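Local coordinates for uncharacterized protein (Pyrococcus horikoshii, PDB 1ZJJ), which is probably a magnesium-dependent phosphatase of the haloacid dehalogenase (HAD) superfamily, its true substrate not established, at residues T139-P153 / L174-P188. Sequence-based numbering, arbitrary orientation.
Sequences TLAIRNGATFIGTNP and LKVATNVEPIIIGKP
Phe148 and Pro182 meet in a CH-pi contact. Pro182 CB lies 3.4 Å from the centroid of the Phe148 ring, almost on the ring normal. Ile142 CD1 reaches the opposite face, offset toward the rim, and Val180 CG1 stands at the edge. Phe148 CZ runs against Leu174 CB at 3.5 Å. Phe148 CG is anti to the backbone N (chi1 179°), which carries the ring off strand 147-150 and against Leu174 of helix 167-178. With an alanine here, Pro182 and Ile142 would probably lose the ring that separates them, and a gap would open beside Leu174.

At the helix ends, Ile142 CG2 packs on Thr178 CG2 at 3.7 Å. Arg143 grips Ala177 O side-on: NE at 3.0 Å and NH2 at 2.9 Å both donate to this one neutral oxygen, which lies in the guanidinium plane. Thr178 O lies above one guanidinium face, offset toward its rim, without a hydrogen bond.

In the second shell, Thr178 OG1 donates to Leu174 O and accepts from Val180 N, the latter bond making an ST turn. The strands then pair in parallel. Ile183 N donates to Phe148 O, Gly150 N to Ile183 O, and Ile185 N to Gly150 O. Ile184 CD1 lies 3.9 Å from Gly150 CA, where a side chain would clash. Gly186 N bonds Thr151 O at 2.7 Å, and Pro153 CD presses tightly on Ile184 CG2.

Strand 183-184 thus edges the four-stranded parallel sheet of what is probably the cap domain. Helix 167-178, in the connection between the two strands, is held to 147-150 by Phe148 and to helix 132-143 by Ile142 and Arg143. Lys187 NZ forms salt bridges with Asp7, a magnesium ligand, and Asp215, so the segment after strand 183-184 runs from the sheet to the magnesium site.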
ATOM      1  N   THR B 139       2.137 -11.922   0.436  1.00 17.18           N
ATOM      2  CA  THR B 139       0.792 -12.040  -0.101  1.00 17.35           C
ATOM      3  C   THR B 139       0.433 -13.508  -0.336  1.00 18.42           C
ATOM      4  O   THR B 139      -0.655 -13.959   0.031  1.00 18.88           O
ATOM      5  CB  THR B 139       0.665 -11.254  -1.431  1.00 18.83           C
ATOM      6  OG1 THR B 139       0.772  -9.852  -1.161  1.00 16.84           O
ATOM      7  CG2 THR B 139      -0.662 -11.532  -2.111  1.00 17.31           C
ATOM      8  N   LEU B 140       1.347 -14.248  -0.952  1.00 18.68           N
ATOM      9  CA  LEU B 140       1.109 -15.662  -1.222  1.00 18.53           C
ATOM     10  C   LEU B 140       0.876 -16.409   0.086  1.00 17.89           C
ATOM     11  O   LEU B 140      -0.045 -17.213   0.190  1.00 19.79           O
ATOM     12  CB  LEU B 140       2.299 -16.273  -1.973  1.00 19.58           C
ATOM     13  CG  LEU B 140       2.452 -15.848  -3.440  1.00 20.37           C
ATOM     14  CD1 LEU B 140       3.754 -16.370  -4.013  1.00 21.42           C
ATOM     15  CD2 LEU B 140       1.270 -16.370  -4.239  1.00 19.58           C
ATOM     16  N   ALA B 141       1.699 -16.120   1.087  1.00 19.24           N
ATOM     17  CA  ALA B 141       1.577 -16.778   2.387  1.00 17.71           C
ATOM     18  C   ALA B 141       0.265 -16.427   3.092  1.00 17.66           C
ATOM     19  O   ALA B 141      -0.458 -17.310   3.545  1.00 16.81           O
ATOM     20  CB  ALA B 141       2.763 -16.408   3.262  1.00 17.09           C
ATOM     21  N   ILE B 142      -0.050 -15.136   3.181  1.00 17.17           N
ATOM     22  CA  ILE B 142      -1.292 -14.709   3.827  1.00 16.72           C
ATOM     23  C   ILE B 142      -2.506 -15.310   3.107  1.00 17.55           C
ATOM     24  O   ILE B 142      -3.489 -15.693   3.751  1.00 16.21           O
ATOM     25  CB  ILE B 142      -1.418 -13.174   3.840  1.00 17.18           C
ATOM     26  CG1 ILE B 142      -0.354 -12.579   4.766  1.00 16.49           C
ATOM     27  CG2 ILE B 142      -2.828 -12.770   4.272  1.00 18.32           C
ATOM     28  CD1 ILE B 142      -0.240 -11.062   4.672  1.00 14.46           C
ATOM     29  N   ARG B 143      -2.437 -15.380   1.776  1.00 18.67           N
ATOM     30  CA  ARG B 143      -3.522 -15.960   0.983  1.00 20.03           C
ATOM     31  C   ARG B 143      -3.617 -17.462   1.202  1.00 20.27           C
ATOM     32  O   ARG B 143      -4.651 -18.080   0.950  1.00 22.49           O
ATOM     33  CB  ARG B 143      -3.302 -15.677  -0.507  1.00 21.75           C
ATOM     34  CG  ARG B 143      -4.099 -14.503  -0.969  1.00 22.80           C
ATOM     35  CD  ARG B 143      -3.690 -14.029  -2.318  1.00 23.83           C
ATOM     36  NE  ARG B 143      -4.386 -12.785  -2.594  1.00 25.71           N
ATOM     37  CZ  ARG B 143      -5.680 -12.706  -2.863  1.00 25.38           C
ATOM     38  NH1 ARG B 143      -6.426 -13.799  -2.904  1.00 27.07           N
ATOM     39  NH2 ARG B 143      -6.229 -11.520  -3.079  1.00 27.24           N
ATOM     40  N   ASN B 144      -2.520 -18.044   1.660  1.00 21.89           N
ATOM     41  CA  ASN B 144      -2.484 -19.475   1.928  1.00 21.86           C
ATOM     42  C   ASN B 144      -2.937 -19.786   3.358  1.00 22.17           C
ATOM     43  O   ASN B 144      -2.862 -20.931   3.819  1.00 23.08           O
ATOM     44  CB  ASN B 144      -1.077 -20.014   1.700  1.00 22.60           C
ATOM     45  CG  ASN B 144      -1.026 -21.528   1.719  1.00 25.20           C
ATOM     46  OD1 ASN B 144      -1.826 -22.193   1.060  1.00 21.73           O
ATOM     47  ND2 ASN B 144      -0.073 -22.080   2.457  1.00 23.97           N
ATOM     48  N   GLY B 145      -3.399 -18.752   4.056  1.00 22.08           N
ATOM     49  CA  GLY B 145      -3.873 -18.928   5.416  1.00 21.48           C
ATOM     50  C   GLY B 145      -2.969 -18.410   6.521  1.00 21.04           C
ATOM     51  O   GLY B 145      -3.306 -18.530   7.694  1.00 21.40           O
ATOM     52  N   ALA B 146      -1.821 -17.841   6.169  1.00 19.46           N
ATOM     53  CA  ALA B 146      -0.909 -17.325   7.183  1.00 16.88           C
ATOM     54  C   ALA B 146      -1.505 -16.112   7.872  1.00 17.70           C
ATOM     55  O   ALA B 146      -2.191 -15.312   7.239  1.00 18.70           O
ATOM     56  CB  ALA B 146       0.417 -16.947   6.551  1.00 18.60           C
ATOM     57  N   THR B 147      -1.238 -15.973   9.166  1.00 17.29           N
ATOM     58  CA  THR B 147      -1.737 -14.827   9.919  1.00 18.03           C
ATOM     59  C   THR B 147      -1.113 -13.557   9.326  1.00 16.68           C
ATOM     60  O   THR B 147       0.047 -13.560   8.921  1.00 17.63           O
ATOM     61  CB  THR B 147      -1.341 -14.917  11.411  1.00 16.84           C
ATOM     62  OG1 THR B 147      -1.604 -16.240  11.901  1.00 21.12           O
ATOM     63  CG2 THR B 147      -2.147 -13.919  12.231  1.00 18.72           C
ATOM     64  N   PHE B 148      -1.893 -12.485   9.265  1.00 15.12           N
ATOM     65  CA  PHE B 148      -1.429 -11.209   8.734  1.00 15.29           C
ATOM     66  C   PHE B 148      -1.329 -10.290   9.954  1.00 14.80           C
ATOM     67  O   PHE B 148      -2.346  -9.852  10.493  1.00 14.61           O
ATOM     68  CB  PHE B 148      -2.455 -10.688   7.713  1.00 14.88           C
ATOM     69  CG  PHE B 148      -2.117  -9.349   7.090  1.00 15.04           C
ATOM     70  CD1 PHE B 148      -0.890  -8.726   7.307  1.00 16.30           C
ATOM     71  CD2 PHE B 148      -3.048  -8.720   6.263  1.00 15.06           C
ATOM     72  CE1 PHE B 148      -0.598  -7.487   6.706  1.00 16.86           C
ATOM     73  CE2 PHE B 148      -2.768  -7.487   5.659  1.00 16.60           C
ATOM     74  CZ  PHE B 148      -1.546  -6.870   5.878  1.00 15.86           C
ATOM     75  N   ILE B 149      -0.100 -10.041  10.399  1.00 14.90           N
ATOM     76  CA  ILE B 149       0.168  -9.200  11.572  1.00 14.48           C
ATOM     77  C   ILE B 149       0.983  -7.952  11.228  1.00 14.69           C
ATOM     78  O   ILE B 149       2.048  -8.044  10.613  1.00 16.55           O
ATOM     79  CB  ILE B 149       0.962  -9.987  12.641  1.00 14.82           C
ATOM     80  CG1 ILE B 149       0.206 -11.259  13.017  1.00 16.92           C
ATOM     81  CG2 ILE B 149       1.195  -9.114  13.877  1.00 14.11           C
ATOM     82  CD1 ILE B 149       1.090 -12.322  13.653  1.00 18.40           C
ATOM     83  N   GLY B 150       0.482  -6.790  11.635  1.00 13.34           N
ATOM     84  CA  GLY B 150       1.185  -5.544  11.378  1.00 14.30           C
ATOM     85  C   GLY B 150       1.683  -4.967  12.690  1.00 15.68           C
ATOM     86  O   GLY B 150       0.930  -4.907  13.652  1.00 15.44           O
ATOM     87  N   THR B 151       2.944  -4.541  12.747  1.00 14.64           N
ATOM     88  CA  THR B 151       3.466  -4.000  13.997  1.00 15.22           C
ATOM     89  C   THR B 151       2.789  -2.708  14.441  1.00 14.22           C
ATOM     90  O   THR B 151       2.521  -2.529  15.624  1.00 13.57           O
ATOM     91  CB  THR B 151       4.999  -3.755  13.937  1.00 15.30           C
ATOM     92  OG1 THR B 151       5.302  -2.807  12.906  1.00 18.42           O
ATOM     93  CG2 THR B 151       5.736  -5.061  13.670  1.00 16.52           C
ATOM     94  N   ASN B 152       2.510  -1.816  13.499  1.00 14.41           N
ATOM     95  CA  ASN B 152       1.878  -0.544  13.830  1.00 15.19           C
ATOM     96  C   ASN B 152       1.192   0.055  12.610  1.00 15.39           C
ATOM     97  O   ASN B 152       1.550  -0.248  11.475  1.00 15.70           O
ATOM     98  CB  ASN B 152       2.915   0.427  14.396  1.00 14.09           C
ATOM     99  CG  ASN B 152       4.088   0.622  13.476  1.00 16.46           C
ATOM    100  OD1 ASN B 152       4.846  -0.308  13.219  1.00 13.98           O
ATOM    101  ND2 ASN B 152       4.244   1.837  12.967  1.00 14.44           N
ATOM    102  N   PRO B 153       0.195   0.924  12.835  1.00 16.91           N
ATOM    103  CA  PRO B 153      -0.588   1.585  11.787  1.00 16.84           C
ATOM    104  C   PRO B 153      -0.040   2.863  11.158  1.00 16.26           C
ATOM    105  O   PRO B 153      -0.534   3.283  10.121  1.00 17.48           O
ATOM    106  CB  PRO B 153      -1.915   1.835  12.485  1.00 19.07           C
ATOM    107  CG  PRO B 153      -1.450   2.236  13.858  1.00 17.59           C
ATOM    108  CD  PRO B 153      -0.384   1.200  14.164  1.00 16.05           C
ATOM    109  N   LEU B 174      -0.420  -4.709   1.472  1.00 17.47           N
ATOM    110  CA  LEU B 174      -0.705  -6.125   1.681  1.00 18.53           C
ATOM    111  C   LEU B 174      -2.185  -6.377   1.947  1.00 19.02           C
ATOM    112  O   LEU B 174      -2.715  -7.427   1.583  1.00 19.11           O
ATOM    113  CB  LEU B 174       0.153  -6.666   2.822  1.00 18.20           C
ATOM    114  CG  LEU B 174       1.627  -6.813   2.445  1.00 18.68           C
ATOM    115  CD1 LEU B 174       2.423  -7.244   3.659  1.00 20.14           C
ATOM    116  CD2 LEU B 174       1.769  -7.828   1.302  1.00 21.53           C
ATOM    117  N   LYS B 175      -2.856  -5.411   2.568  1.00 18.32           N
ATOM    118  CA  LYS B 175      -4.288  -5.539   2.831  1.00 18.52           C
ATOM    119  C   LYS B 175      -5.019  -5.604   1.487  1.00 19.22           C
ATOM    120  O   LYS B 175      -5.945  -6.398   1.303  1.00 19.40           O
ATOM    121  CB  LYS B 175      -4.791  -4.336   3.635  1.00 19.27           C
ATOM    122  CG  LYS B 175      -6.282  -4.374   3.959  1.00 23.27           C
ATOM    123  CD  LYS B 175      -6.664  -3.268   4.942  1.00 26.26           C
ATOM    124  CE  LYS B 175      -6.413  -1.885   4.349  1.00 31.59           C
ATOM    125  NZ  LYS B 175      -6.578  -0.772   5.329  1.00 34.81           N
ATOM    126  N   VAL B 176      -4.594  -4.762   0.549  1.00 18.22           N
ATOM    127  CA  VAL B 176      -5.193  -4.730  -0.782  1.00 18.69           C
ATOM    128  C   VAL B 176      -4.854  -5.978  -1.593  1.00 16.71           C
ATOM    129  O   VAL B 176      -5.714  -6.532  -2.275  1.00 16.70           O
ATOM    130  CB  VAL B 176      -4.736  -3.478  -1.563  1.00 17.81           C
ATOM    131  CG1 VAL B 176      -5.097  -3.605  -3.042  1.00 18.93           C
ATOM    132  CG2 VAL B 176      -5.401  -2.256  -0.974  1.00 20.80           C
ATOM    133  N   ALA B 177      -3.607  -6.428  -1.501  1.00 17.52           N
ATOM    134  CA  ALA B 177      -3.173  -7.605  -2.245  1.00 19.76           C
ATOM    135  C   ALA B 177      -3.732  -8.916  -1.696  1.00 20.88           C
ATOM    136  O   ALA B 177      -3.905  -9.873  -2.443  1.00 20.52           O
ATOM    137  CB  ALA B 177      -1.655  -7.663  -2.275  1.00 19.10           C
ATOM    138  N   THR B 178      -4.023  -8.960  -0.400  1.00 20.92           N
ATOM    139  CA  THR B 178      -4.534 -10.188   0.216  1.00 21.54           C
ATOM    140  C   THR B 178      -6.028 -10.175   0.474  1.00 23.10           C
ATOM    141  O   THR B 178      -6.656 -11.230   0.584  1.00 23.39           O
ATOM    142  CB  THR B 178      -3.860 -10.460   1.572  1.00 21.03           C
ATOM    143  OG1 THR B 178      -4.270  -9.459   2.517  1.00 18.00           O
ATOM    144  CG2 THR B 178      -2.352 -10.443   1.435  1.00 19.77           C
ATOM    145  N   ASN B 179      -6.593  -8.980   0.587  1.00 24.10           N
ATOM    146  CA  ASN B 179      -8.009  -8.828   0.869  1.00 25.05           C
ATOM    147  C   ASN B 179      -8.283  -9.363   2.277  1.00 23.38           C
ATOM    148  O   ASN B 179      -9.397  -9.754   2.607  1.00 24.80           O
ATOM    149  CB  ASN B 179      -8.834  -9.583  -0.176  1.00 29.63           C
ATOM    150  CG  ASN B 179     -10.276  -9.157  -0.187  1.00 33.35           C
ATOM    151  OD1 ASN B 179     -10.677  -8.301  -0.969  1.00 40.21           O
ATOM    152  ND2 ASN B 179     -11.079  -9.767   0.681  1.00 36.45           N
ATOM    153  N   VAL B 180      -7.240  -9.376   3.098  1.00 21.13           N
ATOM    154  CA  VAL B 180      -7.334  -9.835   4.477  1.00 20.32           C
ATOM    155  C   VAL B 180      -7.110  -8.654   5.427  1.00 21.10           C
ATOM    156  O   VAL B 180      -6.232  -7.824   5.203  1.00 19.47           O
ATOM    157  CB  VAL B 180      -6.277 -10.922   4.769  1.00 19.31           C
ATOM    158  CG1 VAL B 180      -6.195 -11.188   6.267  1.00 18.40           C
ATOM    159  CG2 VAL B 180      -6.635 -12.195   4.022  1.00 19.65           C
ATOM    160  N   GLU B 181      -7.910  -8.590   6.484  1.00 21.26           N
ATOM    161  CA  GLU B 181      -7.811  -7.518   7.471  1.00 22.03           C
ATOM    162  C   GLU B 181      -6.671  -7.832   8.439  1.00 20.23           C
ATOM    163  O   GLU B 181      -6.747  -8.788   9.201  1.00 21.15           O
ATOM    164  CB  GLU B 181      -9.132  -7.414   8.230  1.00 25.42           C
ATOM    165  CG  GLU B 181      -9.313  -6.131   9.005  1.00 31.09           C
ATOM    166  CD  GLU B 181      -9.324  -4.918   8.097  1.00 35.13           C
ATOM    167  OE1 GLU B 181     -10.095  -4.919   7.111  1.00 36.18           O
ATOM    168  OE2 GLU B 181      -8.566  -3.966   8.371  1.00 37.29           O
ATOM    169  N   PRO B 182      -5.603  -7.018   8.435  1.00 18.91           N
ATOM    170  CA  PRO B 182      -4.473  -7.271   9.335  1.00 17.73           C
ATOM    171  C   PRO B 182      -4.752  -7.058  10.817  1.00 17.83           C
ATOM    172  O   PRO B 182      -5.608  -6.260  11.193  1.00 18.24           O
ATOM    173  CB  PRO B 182      -3.414  -6.298   8.841  1.00 17.13           C
ATOM    174  CG  PRO B 182      -4.243  -5.108   8.431  1.00 19.61           C
ATOM    175  CD  PRO B 182      -5.408  -5.763   7.684  1.00 19.95           C
ATOM    176  N   ILE B 183      -4.018  -7.784  11.651  1.00 17.89           N
ATOM    177  CA  ILE B 183      -4.126  -7.629  13.093  1.00 17.65           C
ATOM    178  C   ILE B 183      -3.006  -6.632  13.392  1.00 17.97           C
ATOM    179  O   ILE B 183      -1.828  -6.967  13.265  1.00 16.61           O
ATOM    180  CB  ILE B 183      -3.858  -8.959  13.805  1.00 17.05           C
ATOM    181  CG1 ILE B 183      -4.992  -9.937  13.500  1.00 20.34           C
ATOM    182  CG2 ILE B 183      -3.734  -8.744  15.299  1.00 18.80           C
ATOM    183  CD1 ILE B 183      -4.763 -11.323  14.045  1.00 18.82           C
ATOM    184  N   ILE B 184      -3.368  -5.398  13.743  1.00 18.73           N
ATOM    185  CA  ILE B 184      -2.366  -4.372  14.033  1.00 18.48           C
ATOM    186  C   ILE B 184      -2.052  -4.343  15.521  1.00 17.76           C
ATOM    187  O   ILE B 184      -2.938  -4.174  16.358  1.00 17.66           O
ATOM    188  CB  ILE B 184      -2.832  -2.963  13.574  1.00 20.00           C
ATOM    189  CG1 ILE B 184      -3.181  -2.980  12.081  1.00 21.51           C
ATOM    190  CG2 ILE B 184      -1.720  -1.943  13.827  1.00 18.48           C
ATOM    191  CD1 ILE B 184      -2.029  -3.337  11.178  1.00 22.36           C
ATOM    192  N   ILE B 185      -0.775  -4.485  15.841  1.00 15.22           N
ATOM    193  CA  ILE B 185      -0.335  -4.536  17.227  1.00 15.03           C
ATOM    194  C   ILE B 185      -0.205  -3.214  17.989  1.00 16.80           C
ATOM    195  O   ILE B 185      -0.753  -3.071  19.090  1.00 17.35           O
ATOM    196  CB  ILE B 185       1.020  -5.287  17.319  1.00 16.45           C
ATOM    197  CG1 ILE B 185       0.894  -6.667  16.666  1.00 15.73           C
ATOM    198  CG2 ILE B 185       1.450  -5.431  18.779  1.00 15.33           C
ATOM    199  CD1 ILE B 185      -0.169  -7.545  17.288  1.00 15.77           C
ATOM    200  N   GLY B 186       0.506  -2.256  17.399  1.00 15.50           N
ATOM    201  CA  GLY B 186       0.766  -0.991  18.061  1.00 17.71           C
ATOM    202  C   GLY B 186      -0.360   0.003  18.270  1.00 18.67           C
ATOM    203  O   GLY B 186      -1.501  -0.228  17.871  1.00 18.90           O
ATOM    204  N   LYS B 187      -0.017   1.114  18.919  1.00 18.47           N
ATOM    205  CA  LYS B 187      -0.961   2.193  19.195  1.00 18.57           C
ATOM    206  C   LYS B 187      -1.658   2.568  17.893  1.00 18.07           C
ATOM    207  O   LYS B 187      -1.018   2.635  16.844  1.00 18.52           O
ATOM    208  CB  LYS B 187      -0.213   3.415  19.734  1.00 16.99           C
ATOM    209  CG  LYS B 187       0.586   3.150  21.000  1.00 17.81           C
ATOM    210  CD  LYS B 187       1.488   4.332  21.348  1.00 16.86           C
ATOM    211  CE  LYS B 187       2.583   4.508  20.301  1.00 19.55           C
ATOM    212  NZ  LYS B 187       3.425   5.687  20.611  1.00 19.53           N
ATOM    213  N   PRO B 188      -2.963   2.886  17.951  1.00 19.58           N
ATOM    214  CA  PRO B 188      -3.847   2.932  19.122  1.00 18.87           C
ATOM    215  C   PRO B 188      -4.603   1.629  19.350  1.00 20.72           C
ATOM    216  O   PRO B 188      -5.738   1.634  19.835  1.00 21.12           O
ATOM    217  CB  PRO B 188      -4.796   4.060  18.762  1.00 20.38           C
ATOM    218  CG  PRO B 188      -5.062   3.753  17.320  1.00 19.05           C
ATOM    219  CD  PRO B 188      -3.654   3.450  16.776  1.00 21.21           C
TER